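Long-range contacts in conserved domain protein (Streptococcus pneumoniae, PDB 4IAJ), which is of unknown function, a small alpha+beta protein of the DUF4649 family: residues 51-56 / 74-78; 8-14 / 44-50. One frame throughout, in Å; residues are numbered along the deposited sequence.

How the interactions relate
Interactions 1 and 2 lie in series along the chain and both reach one antiparallel sheet, in which strands 46-51 and 54-56 are neighbours. Interaction 2 joins strand 7-12 to strand 46-51, and interaction 1 starts where that second strand turns back into 54-56, the outermost strand on this side within the chain. Their centres are about 17 Å apart, yet they touch directly: Leu56 N lies 2.8 Å from Leu49 O, and Asn55 OD1 2.9 Å from Thr50 OG1, both probable hydrogen bonds. No active site is known. At the far end of interaction 2 the Tyr44 side chain comes about 5 Å from an unidentified bound molecule, probably from the crystallisation liquor, and about 13 Å from a magnesium ion.

Interaction 1: 51-56 / 74-78; sequences YKGHNL and LSQYN
Tyr77 packs against His54, Tyr51 and Leu56, while Leu74 covers Tyr51. With CG beside its backbone N (chi1 -47°), the Tyr77 ring extends toward 51-56. Its CD1 lies over one face of the His54 imidazole, 3.4 Å from His54 CG, with the two planes inclined at 49°; its hydroxyl end meets the CD2 branch of Leu56. The Tyr51 ring is also oblique to that of Tyr77, with Tyr51 CD2 3.9 Å from Tyr77 CD2, completing an aromatic cluster of three. Leu74 CD1 makes a CH-pi contact over one face of Tyr51, 3.6 Å from Tyr51 CZ, and Lys52 CG lies over the opposite face, so both faces are met, each near the rim. Bent at chi3 (80°), the Lys52 chain passes Tyr77 O and delivers NZ to a lone pair of Asn78 O, 3.1 Å away, in the terminal carboxylate. One water accepts from Tyr51 OH at 2.8 Å and donates to Leu74 O. The type I' turn from Tyr51 to His54 joins strand 46-51 to strand 54-56 as a beta hairpin, against which the C-terminal segment, following helix 65-71, packs its short 3-10 turn.

Interaction 2: 8-14 / 44-50; sequences EITYIDA and YPVQKLT
Tyr44 lies under the backbone of Asp13, whose CA sits over the centre of the phenol ring, 3.4 Å from the centroid and 12° off the ring normal, a CH-pi contact. Asp13 CB comes to 3.4 Å from Tyr44 CE2, and the hydroxyl at the end of the ring accepts the Ala14 N-H at 3.2 Å (N to OH). Tyr11, with CG between its backbone N and carbonyl carbon (chi1 59°), sets its ring beside that of Tyr44: the planes differ by 19° but are slid apart, so contact is made by Tyr11 CD1 against Tyr44 CD2 rather than by stacking.

Farther along, strand 8-12 runs antiparallel to 48-50. Glu8-Thr50 and Thr10-Lys48 are hydrogen-bonded pairs with side chains on one face; the non-hydrogen-bonded pairs Ile9-Leu49 and Tyr11-Val46 point to the other. There Ile9 and Leu49 lie side by side, CG1 to CD1 3.9 Å, and Val46 CG1 approaches Ile9 CG2. A classic beta bulge places Gln47 and Lys48 opposite Thr10, whose O accepts from Gln47 N (2.7 Å) and Lys48 N (3.2 Å), both from the same face of the carbonyl plane. Gln47 OE1 comes alongside Thr10 CG2, while its NE2 bonds Glu18.

The chemistry thus divides by face. Ile9, Val46 and Leu49 form an apolar surface against helix 65-71, whereas the other face carries polar groups, with Thr10 OG1 bonded to Thr20 and Thr50 OG1 to Asn55. Beyond the strands, Asp13 OD2 forms a salt bridge with Arg19 and OD1 is hydrogen-bonded to Ser15 OG and Asn17 N, so the carboxylate is held at both oxygens while its CA faces the Tyr44 ring.

Interaction 1: 51-56 / 74-78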
ATOM      1  N   TYR B  51     -14.467 -12.168  23.577  1.00 32.78           N
ATOM      2  CA  TYR B  51     -13.749 -13.430  23.518  1.00 34.07           C
ATOM      3  C   TYR B  51     -14.496 -14.505  24.310  1.00 34.38           C
ATOM      4  O   TYR B  51     -14.633 -14.403  25.529  1.00 35.14           O
ATOM      5  CB  TYR B  51     -12.338 -13.256  24.066  1.00 32.53           C
ATOM      6  CG  TYR B  51     -11.546 -14.533  24.079  1.00 33.09           C
ATOM      7  CD1 TYR B  51     -11.036 -15.062  22.899  1.00 37.63           C
ATOM      8  CD2 TYR B  51     -11.307 -15.217  25.258  1.00 35.21           C
ATOM      9  CE1 TYR B  51     -10.303 -16.238  22.901  1.00 39.37           C
ATOM     10  CE2 TYR B  51     -10.576 -16.391  25.269  1.00 36.36           C
ATOM     11  CZ  TYR B  51     -10.075 -16.894  24.083  1.00 38.92           C
ATOM     12  OH  TYR B  51      -9.343 -18.052  24.069  1.00 39.09           O
ATOM     13  N   LYS B  52     -14.962 -15.538  23.615  1.00 36.91           N
ATOM     14  CA  LYS B  52     -15.815 -16.578  24.215  1.00 40.67           C
ATOM     15  C   LYS B  52     -16.988 -15.980  24.983  1.00 41.53           C
ATOM     16  O   LYS B  52     -17.356 -16.480  26.038  1.00 44.94           O
ATOM     17  CB  LYS B  52     -15.002 -17.473  25.139  1.00 40.72           C
ATOM     18  CG  LYS B  52     -13.755 -18.018  24.481  1.00 43.78           C
ATOM     19  CD  LYS B  52     -13.021 -18.991  25.387  1.00 45.94           C
ATOM     20  CE  LYS B  52     -13.665 -20.354  25.366  1.00 49.89           C
ATOM     21  NZ  LYS B  52     -12.653 -21.381  25.717  1.00 57.13           N
ATOM     22  N   GLY B  53     -17.551 -14.896  24.459  1.00 41.41           N
ATOM     23  CA  GLY B  53     -18.683 -14.212  25.087  1.00 45.72           C
ATOM     24  C   GLY B  53     -18.343 -13.180  26.148  1.00 46.27           C
ATOM     25  O   GLY B  53     -19.234 -12.454  26.604  1.00 43.30           O
ATOM     26  N   HIS B  54     -17.075 -13.115  26.559  1.00 42.70           N
ATOM     27  CA  HIS B  54     -16.627 -12.129  27.536  1.00 40.19           C
ATOM     28  C   HIS B  54     -16.175 -10.867  26.806  1.00 40.83           C
ATOM     29  O   HIS B  54     -15.330 -10.936  25.899  1.00 30.81           O
ATOM     30  CB  HIS B  54     -15.477 -12.677  28.379  1.00 43.15           C
ATOM     31  CG  HIS B  54     -15.849 -13.859  29.215  1.00 46.19           C
ATOM     32  ND1 HIS B  54     -15.801 -15.153  28.738  1.00 48.20           N
ATOM     33  CD2 HIS B  54     -16.275 -13.946  30.498  1.00 49.58           C
ATOM     34  CE1 HIS B  54     -16.189 -15.985  29.690  1.00 49.40           C
ATOM     35  NE2 HIS B  54     -16.482 -15.277  30.766  1.00 50.88           N
ATOM     36  N   ASN B  55     -16.743  -9.721  27.193  1.00 38.06           N
ATOM     37  CA  ASN B  55     -16.311  -8.449  26.651  1.00 38.76           C
ATOM     38  C   ASN B  55     -14.983  -8.130  27.288  1.00 39.50           C
ATOM     39  O   ASN B  55     -14.914  -7.888  28.483  1.00 37.74           O
ATOM     40  CB  ASN B  55     -17.329  -7.344  26.925  1.00 40.92           C
ATOM     41  CG  ASN B  55     -18.687  -7.628  26.293  1.00 45.04           C
ATOM     42  OD1 ASN B  55     -18.781  -8.286  25.261  1.00 47.39           O
ATOM     43  ND2 ASN B  55     -19.748  -7.124  26.917  1.00 44.77           N
ATOM     44  N   LEU B  56     -13.908  -8.194  26.513  1.00 37.62           N
ATOM     45  CA  LEU B  56     -12.605  -7.834  27.056  1.00 34.83           C
ATOM     46  C   LEU B  56     -12.548  -6.321  27.048  1.00 36.18           C
ATOM     47  O   LEU B  56     -13.088  -5.674  26.152  1.00 43.16           O
ATOM     48  CB  LEU B  56     -11.463  -8.452  26.253  1.00 34.29           C
ATOM     49  CG  LEU B  56     -11.536  -9.964  26.032  1.00 35.20           C
ATOM     50  CD1 LEU B  56     -10.435 -10.407  25.077  1.00 38.60           C
ATOM     51  CD2 LEU B  56     -11.447 -10.703  27.356  1.00 40.28           C
ATOM     52  N   LEU B  74      -5.340 -15.853  28.637  1.00 35.03           N
ATOM     53  CA  LEU B  74      -6.755 -16.119  28.384  1.00 33.44           C
ATOM     54  C   LEU B  74      -7.266 -17.364  29.109  1.00 32.01           C
ATOM     55  O   LEU B  74      -8.440 -17.733  28.981  1.00 30.25           O
ATOM     56  CB  LEU B  74      -6.978 -16.263  26.873  1.00 36.87           C
ATOM     57  CG  LEU B  74      -6.567 -15.042  26.028  1.00 39.08           C
ATOM     58  CD1 LEU B  74      -6.931 -15.246  24.562  1.00 42.51           C
ATOM     59  CD2 LEU B  74      -7.203 -13.763  26.547  1.00 37.23           C
ATOM     60  N   SER B  75      -6.404 -18.000  29.895  1.00 33.32           N
ATOM     61  CA  SER B  75      -6.796 -19.214  30.622  1.00 34.47           C
ATOM     62  C   SER B  75      -7.978 -18.984  31.558  1.00 35.34           C
ATOM     63  O   SER B  75      -8.712 -19.925  31.859  1.00 37.36           O
ATOM     64  CB  SER B  75      -5.612 -19.785  31.418  1.00 35.54           C
ATOM     65  OG  SER B  75      -5.197 -18.881  32.419  1.00 36.24           O
ATOM     66  N   GLN B  76      -8.177 -17.749  32.029  1.00 38.42           N
ATOM     67  CA  GLN B  76      -9.284 -17.470  32.959  1.00 41.14           C
ATOM     68  C   GLN B  76     -10.633 -17.557  32.265  1.00 39.54           C
ATOM     69  O   GLN B  76     -11.662 -17.643  32.918  1.00 39.84           O
ATOM     70  CB  GLN B  76      -9.125 -16.107  33.660  1.00 46.92           C
ATOM     71  CG  GLN B  76      -9.295 -14.875  32.785  1.00 48.64           C
ATOM     72  CD  GLN B  76      -9.242 -13.589  33.600  1.00 53.83           C
ATOM     73  OE1 GLN B  76      -8.167 -13.107  33.957  1.00 66.20           O
ATOM     74  NE2 GLN B  76     -10.406 -13.045  33.913  1.00 53.51           N
ATOM     75  N   TYR B  77     -10.627 -17.555  30.938  1.00 37.35           N
ATOM     76  CA  TYR B  77     -11.832 -17.826  30.173  1.00 40.56           C
ATOM     77  C   TYR B  77     -11.869 -19.293  29.705  1.00 44.94           C
ATOM     78  O   TYR B  77     -12.779 -19.677  28.956  1.00 44.23           O
ATOM     79  CB  TYR B  77     -11.905 -16.863  28.986  1.00 39.91           C
ATOM     80  CG  TYR B  77     -11.641 -15.408  29.355  1.00 37.26           C
ATOM     81  CD1 TYR B  77     -12.599 -14.645  30.008  1.00 40.94           C
ATOM     82  CD2 TYR B  77     -10.436 -14.807  29.042  1.00 38.34           C
ATOM     83  CE1 TYR B  77     -12.358 -13.316  30.342  1.00 40.34           C
ATOM     84  CE2 TYR B  77     -10.183 -13.488  29.370  1.00 38.74           C
ATOM     85  CZ  TYR B  77     -11.146 -12.749  30.024  1.00 39.58           C
ATOM     86  OH  TYR B  77     -10.876 -11.441  30.337  1.00 41.60           O
ATOM     87  N   ASN B  78     -10.903 -20.082  30.214  1.00 46.67           N
ATOM     88  CA  ASN B  78     -10.540 -21.486  29.820  1.00 49.17           C
ATOM     89  C   ASN B  78      -9.654 -21.642  28.564  1.00 49.83           C
ATOM     90  O   ASN B  78     -10.084 -21.545  27.421  1.00 45.79           O
ATOM     91  CB  ASN B  78     -11.772 -22.367  29.696  1.00 53.57           C
ATOM     92  CG  ASN B  78     -12.503 -22.485  31.002  1.00 58.34           C
ATOM     93  OD1 ASN B  78     -12.790 -21.479  31.650  1.00 64.02           O
ATOM     94  ND2 ASN B  78     -12.795 -23.713  31.411  1.00 65.18           N
ATOM     95  OXT ASN B  78      -8.450 -21.891  28.656  1.00 51.17           O
TER
HETATM   96  O   HOH W   1      -9.384 -19.376  26.545  1.00 42.38           O

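Interaction 2: 8-14 / 44-50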
ATOM      1  N   GLU B   8     -15.770 -11.964  18.451  1.00 30.89           N
ATOM      2  CA  GLU B   8     -16.598 -10.971  17.792  1.00 30.94           C
ATOM      3  C   GLU B   8     -15.946  -9.625  18.006  1.00 28.70           C
ATOM      4  O   GLU B   8     -15.511  -9.316  19.107  1.00 26.36           O
ATOM      5  CB  GLU B   8     -18.013 -10.961  18.350  1.00 37.45           C
ATOM      6  CG  GLU B   8     -18.740 -12.277  18.122  1.00 46.11           C
ATOM      7  CD  GLU B   8     -20.263 -12.153  18.127  1.00 54.43           C
ATOM      8  OE1 GLU B   8     -20.792 -11.017  18.226  1.00 58.03           O
ATOM      9  OE2 GLU B   8     -20.931 -13.208  18.017  1.00 59.19           O
ATOM     10  N   ILE B   9     -15.832  -8.846  16.941  1.00 23.93           N
ATOM     11  CA  ILE B   9     -15.181  -7.548  17.017  1.00 26.32           C
ATOM     12  C   ILE B   9     -16.090  -6.500  16.388  1.00 26.17           C
ATOM     13  O   ILE B   9     -16.539  -6.666  15.260  1.00 26.49           O
ATOM     14  CB  ILE B   9     -13.835  -7.526  16.285  1.00 24.92           C
ATOM     15  CG1 ILE B   9     -12.899  -8.635  16.793  1.00 25.00           C
ATOM     16  CG2 ILE B   9     -13.180  -6.165  16.443  1.00 25.26           C
ATOM     17  CD1 ILE B   9     -11.683  -8.849  15.903  1.00 25.34           C
ATOM     18  N   THR B  10     -16.363  -5.422  17.118  1.00 25.76           N
ATOM     19  CA  THR B  10     -17.150  -4.339  16.562  1.00 25.32           C
ATOM     20  C   THR B  10     -16.267  -3.097  16.524  1.00 22.84           C
ATOM     21  O   THR B  10     -15.585  -2.775  17.486  1.00 22.27           O
ATOM     22  CB  THR B  10     -18.438  -4.086  17.352  1.00 27.55           C
ATOM     23  OG1 THR B  10     -19.293  -5.236  17.283  1.00 28.75           O
ATOM     24  CG2 THR B  10     -19.184  -2.915  16.770  1.00 27.44           C
ATOM     25  N   TYR B  11     -16.250  -2.433  15.381  1.00 22.49           N
ATOM     26  CA  TYR B  11     -15.417  -1.254  15.197  1.00 20.71           C
ATOM     27  C   TYR B  11     -16.200  -0.195  14.454  1.00 21.11           C
ATOM     28  O   TYR B  11     -17.286  -0.464  13.923  1.00 21.02           O
ATOM     29  CB  TYR B  11     -14.118  -1.617  14.479  1.00 21.40           C
ATOM     30  CG  TYR B  11     -14.309  -2.237  13.136  1.00 20.92           C
ATOM     31  CD1 TYR B  11     -14.541  -1.461  12.012  1.00 22.05           C
ATOM     32  CD2 TYR B  11     -14.255  -3.604  12.988  1.00 24.07           C
ATOM     33  CE1 TYR B  11     -14.722  -2.050  10.764  1.00 25.92           C
ATOM     34  CE2 TYR B  11     -14.424  -4.193  11.761  1.00 24.96           C
ATOM     35  CZ  TYR B  11     -14.669  -3.425  10.658  1.00 25.27           C
ATOM     36  OH  TYR B  11     -14.841  -4.062   9.455  1.00 29.54           O
ATOM     37  N   ILE B  12     -15.666   1.019  14.461  1.00 23.03           N
ATOM     38  CA  ILE B  12     -16.318   2.169  13.831  1.00 25.01           C
ATOM     39  C   ILE B  12     -15.510   2.548  12.628  1.00 22.16           C
ATOM     40  O   ILE B  12     -14.327   2.841  12.769  1.00 20.46           O
ATOM     41  CB  ILE B  12     -16.374   3.407  14.749  1.00 28.15           C
ATOM     42  CG1 ILE B  12     -16.834   3.024  16.163  1.00 33.48           C
ATOM     43  CG2 ILE B  12     -17.276   4.477  14.138  1.00 27.94           C
ATOM     44  CD1 ILE B  12     -18.218   2.432  16.236  1.00 36.91           C
ATOM     45  N   ASP B  13     -16.135   2.564  11.452  1.00 22.14           N
ATOM     46  CA  ASP B  13     -15.407   2.858  10.221  1.00 23.14           C
ATOM     47  C   ASP B  13     -15.424   4.359   9.947  1.00 23.84           C
ATOM     48  O   ASP B  13     -15.938   5.142  10.767  1.00 23.54           O
ATOM     49  CB  ASP B  13     -15.952   2.019   9.035  1.00 26.39           C
ATOM     50  CG  ASP B  13     -17.333   2.414   8.587  1.00 25.72           C
ATOM     51  OD1 ASP B  13     -17.833   3.524   8.905  1.00 27.01           O
ATOM     52  OD2 ASP B  13     -17.948   1.572   7.893  1.00 27.94           O
ATOM     53  N   ALA B  14     -14.880   4.758   8.805  1.00 22.96           N
ATOM     54  CA  ALA B  14     -14.704   6.172   8.489  1.00 25.80           C
ATOM     55  C   ALA B  14     -16.026   6.889   8.168  1.00 27.35           C
ATOM     56  O   ALA B  14     -16.081   8.118   8.166  1.00 29.43           O
ATOM     57  CB  ALA B  14     -13.714   6.327   7.344  1.00 25.92           C
ATOM     58  N   TYR B  44      -9.003   1.241  12.532  1.00 18.98           N
ATOM     59  CA  TYR B  44     -10.271   1.683  13.063  1.00 18.12           C
ATOM     60  C   TYR B  44     -10.306   1.378  14.550  1.00 21.13           C
ATOM     61  O   TYR B  44      -9.833   0.323  14.977  1.00 18.21           O
ATOM     62  CB  TYR B  44     -11.419   1.000  12.355  1.00 20.16           C
ATOM     63  CG  TYR B  44     -11.756   1.491  10.954  1.00 20.50           C
ATOM     64  CD1 TYR B  44     -11.619   2.826  10.584  1.00 23.96           C
ATOM     65  CD2 TYR B  44     -12.325   0.625  10.038  1.00 20.97           C
ATOM     66  CE1 TYR B  44     -11.980   3.260   9.319  1.00 22.98           C
ATOM     67  CE2 TYR B  44     -12.708   1.054   8.776  1.00 24.36           C
ATOM     68  CZ  TYR B  44     -12.543   2.367   8.425  1.00 21.17           C
ATOM     69  OH  TYR B  44     -12.962   2.813   7.204  1.00 23.65           O
ATOM     70  N   PRO B  45     -10.882   2.300  15.345  1.00 21.38           N
ATOM     71  CA  PRO B  45     -11.033   2.018  16.774  1.00 20.84           C
ATOM     72  C   PRO B  45     -12.032   0.902  17.051  1.00 21.73           C
ATOM     73  O   PRO B  45     -13.076   0.801  16.385  1.00 20.38           O
ATOM     74  CB  PRO B  45     -11.554   3.344  17.343  1.00 24.87           C
ATOM     75  CG  PRO B  45     -12.263   3.991  16.189  1.00 25.84           C
ATOM     76  CD  PRO B  45     -11.514   3.578  14.960  1.00 21.13           C
ATOM     77  N   VAL B  46     -11.716   0.079  18.048  1.00 22.41           N
ATOM     78  CA  VAL B  46     -12.581  -1.040  18.421  1.00 23.84           C
ATOM     79  C   VAL B  46     -13.551  -0.600  19.503  1.00 26.40           C
ATOM     80  O   VAL B  46     -13.158  -0.087  20.547  1.00 23.11           O
ATOM     81  CB  VAL B  46     -11.774  -2.274  18.860  1.00 24.55           C
ATOM     82  CG1 VAL B  46     -12.681  -3.378  19.383  1.00 27.58           C
ATOM     83  CG2 VAL B  46     -10.945  -2.797  17.688  1.00 23.83           C
ATOM     84  N   GLN B  47     -14.828  -0.789  19.221  1.00 25.59           N
ATOM     85  CA  GLN B  47     -15.872  -0.448  20.154  1.00 28.53           C
ATOM     86  C   GLN B  47     -16.148  -1.598  21.098  1.00 30.42           C
ATOM     87  O   GLN B  47     -16.430  -1.363  22.265  1.00 32.42           O
ATOM     88  CB  GLN B  47     -17.134  -0.087  19.394  1.00 31.62           C
ATOM     89  CG  GLN B  47     -18.100   0.736  20.216  1.00 41.66           C
ATOM     90  CD  GLN B  47     -19.516   0.552  19.748  1.00 47.91           C
ATOM     91  OE1 GLN B  47     -20.018  -0.578  19.690  1.00 50.77           O
ATOM     92  NE2 GLN B  47     -20.172   1.652  19.389  1.00 58.54           N
ATOM     93  N   LYS B  48     -16.083  -2.839  20.600  1.00 28.89           N
ATOM     94  CA  LYS B  48     -16.303  -4.031  21.434  1.00 29.73           C
ATOM     95  C   LYS B  48     -15.466  -5.226  20.959  1.00 29.43           C
ATOM     96  O   LYS B  48     -15.475  -5.542  19.783  1.00 28.68           O
ATOM     97  CB  LYS B  48     -17.779  -4.413  21.411  1.00 32.91           C
ATOM     98  CG  LYS B  48     -18.132  -5.650  22.214  1.00 38.78           C
ATOM     99  CD  LYS B  48     -19.643  -5.862  22.277  1.00 47.61           C
ATOM    100  CE  LYS B  48     -20.157  -6.575  21.037  1.00 54.34           C
ATOM    101  NZ  LYS B  48     -21.633  -6.759  21.066  1.00 59.25           N
ATOM    102  N   LEU B  49     -14.748  -5.866  21.879  1.00 26.48           N
ATOM    103  CA  LEU B  49     -14.005  -7.095  21.598  1.00 27.32           C
ATOM    104  C   LEU B  49     -14.501  -8.172  22.545  1.00 27.51           C
ATOM    105  O   LEU B  49     -14.339  -8.051  23.750  1.00 31.28           O
ATOM    106  CB  LEU B  49     -12.509  -6.883  21.773  1.00 25.81           C
ATOM    107  CG  LEU B  49     -11.617  -8.122  21.808  1.00 27.51           C
ATOM    108  CD1 LEU B  49     -11.650  -8.866  20.473  1.00 31.26           C
ATOM    109  CD2 LEU B  49     -10.195  -7.731  22.153  1.00 29.67           C
ATOM    110  N   THR B  50     -15.086  -9.230  21.988  1.00 27.57           N
ATOM    111  CA  THR B  50     -15.730 -10.277  22.777  1.00 30.42           C
ATOM    112  C   THR B  50     -15.009 -11.590  22.512  1.00 31.93           C
ATOM    113  O   THR B  50     -14.942 -12.058  21.364  1.00 36.13           O
ATOM    114  CB  THR B  50     -17.229 -10.408  22.431  1.00 33.30           C
ATOM    115  OG1 THR B  50     -17.897  -9.152  22.645  1.00 35.27           O
ATOM    116  CG2 THR B  50     -17.896 -11.441  23.291  1.00 37.93           C
TER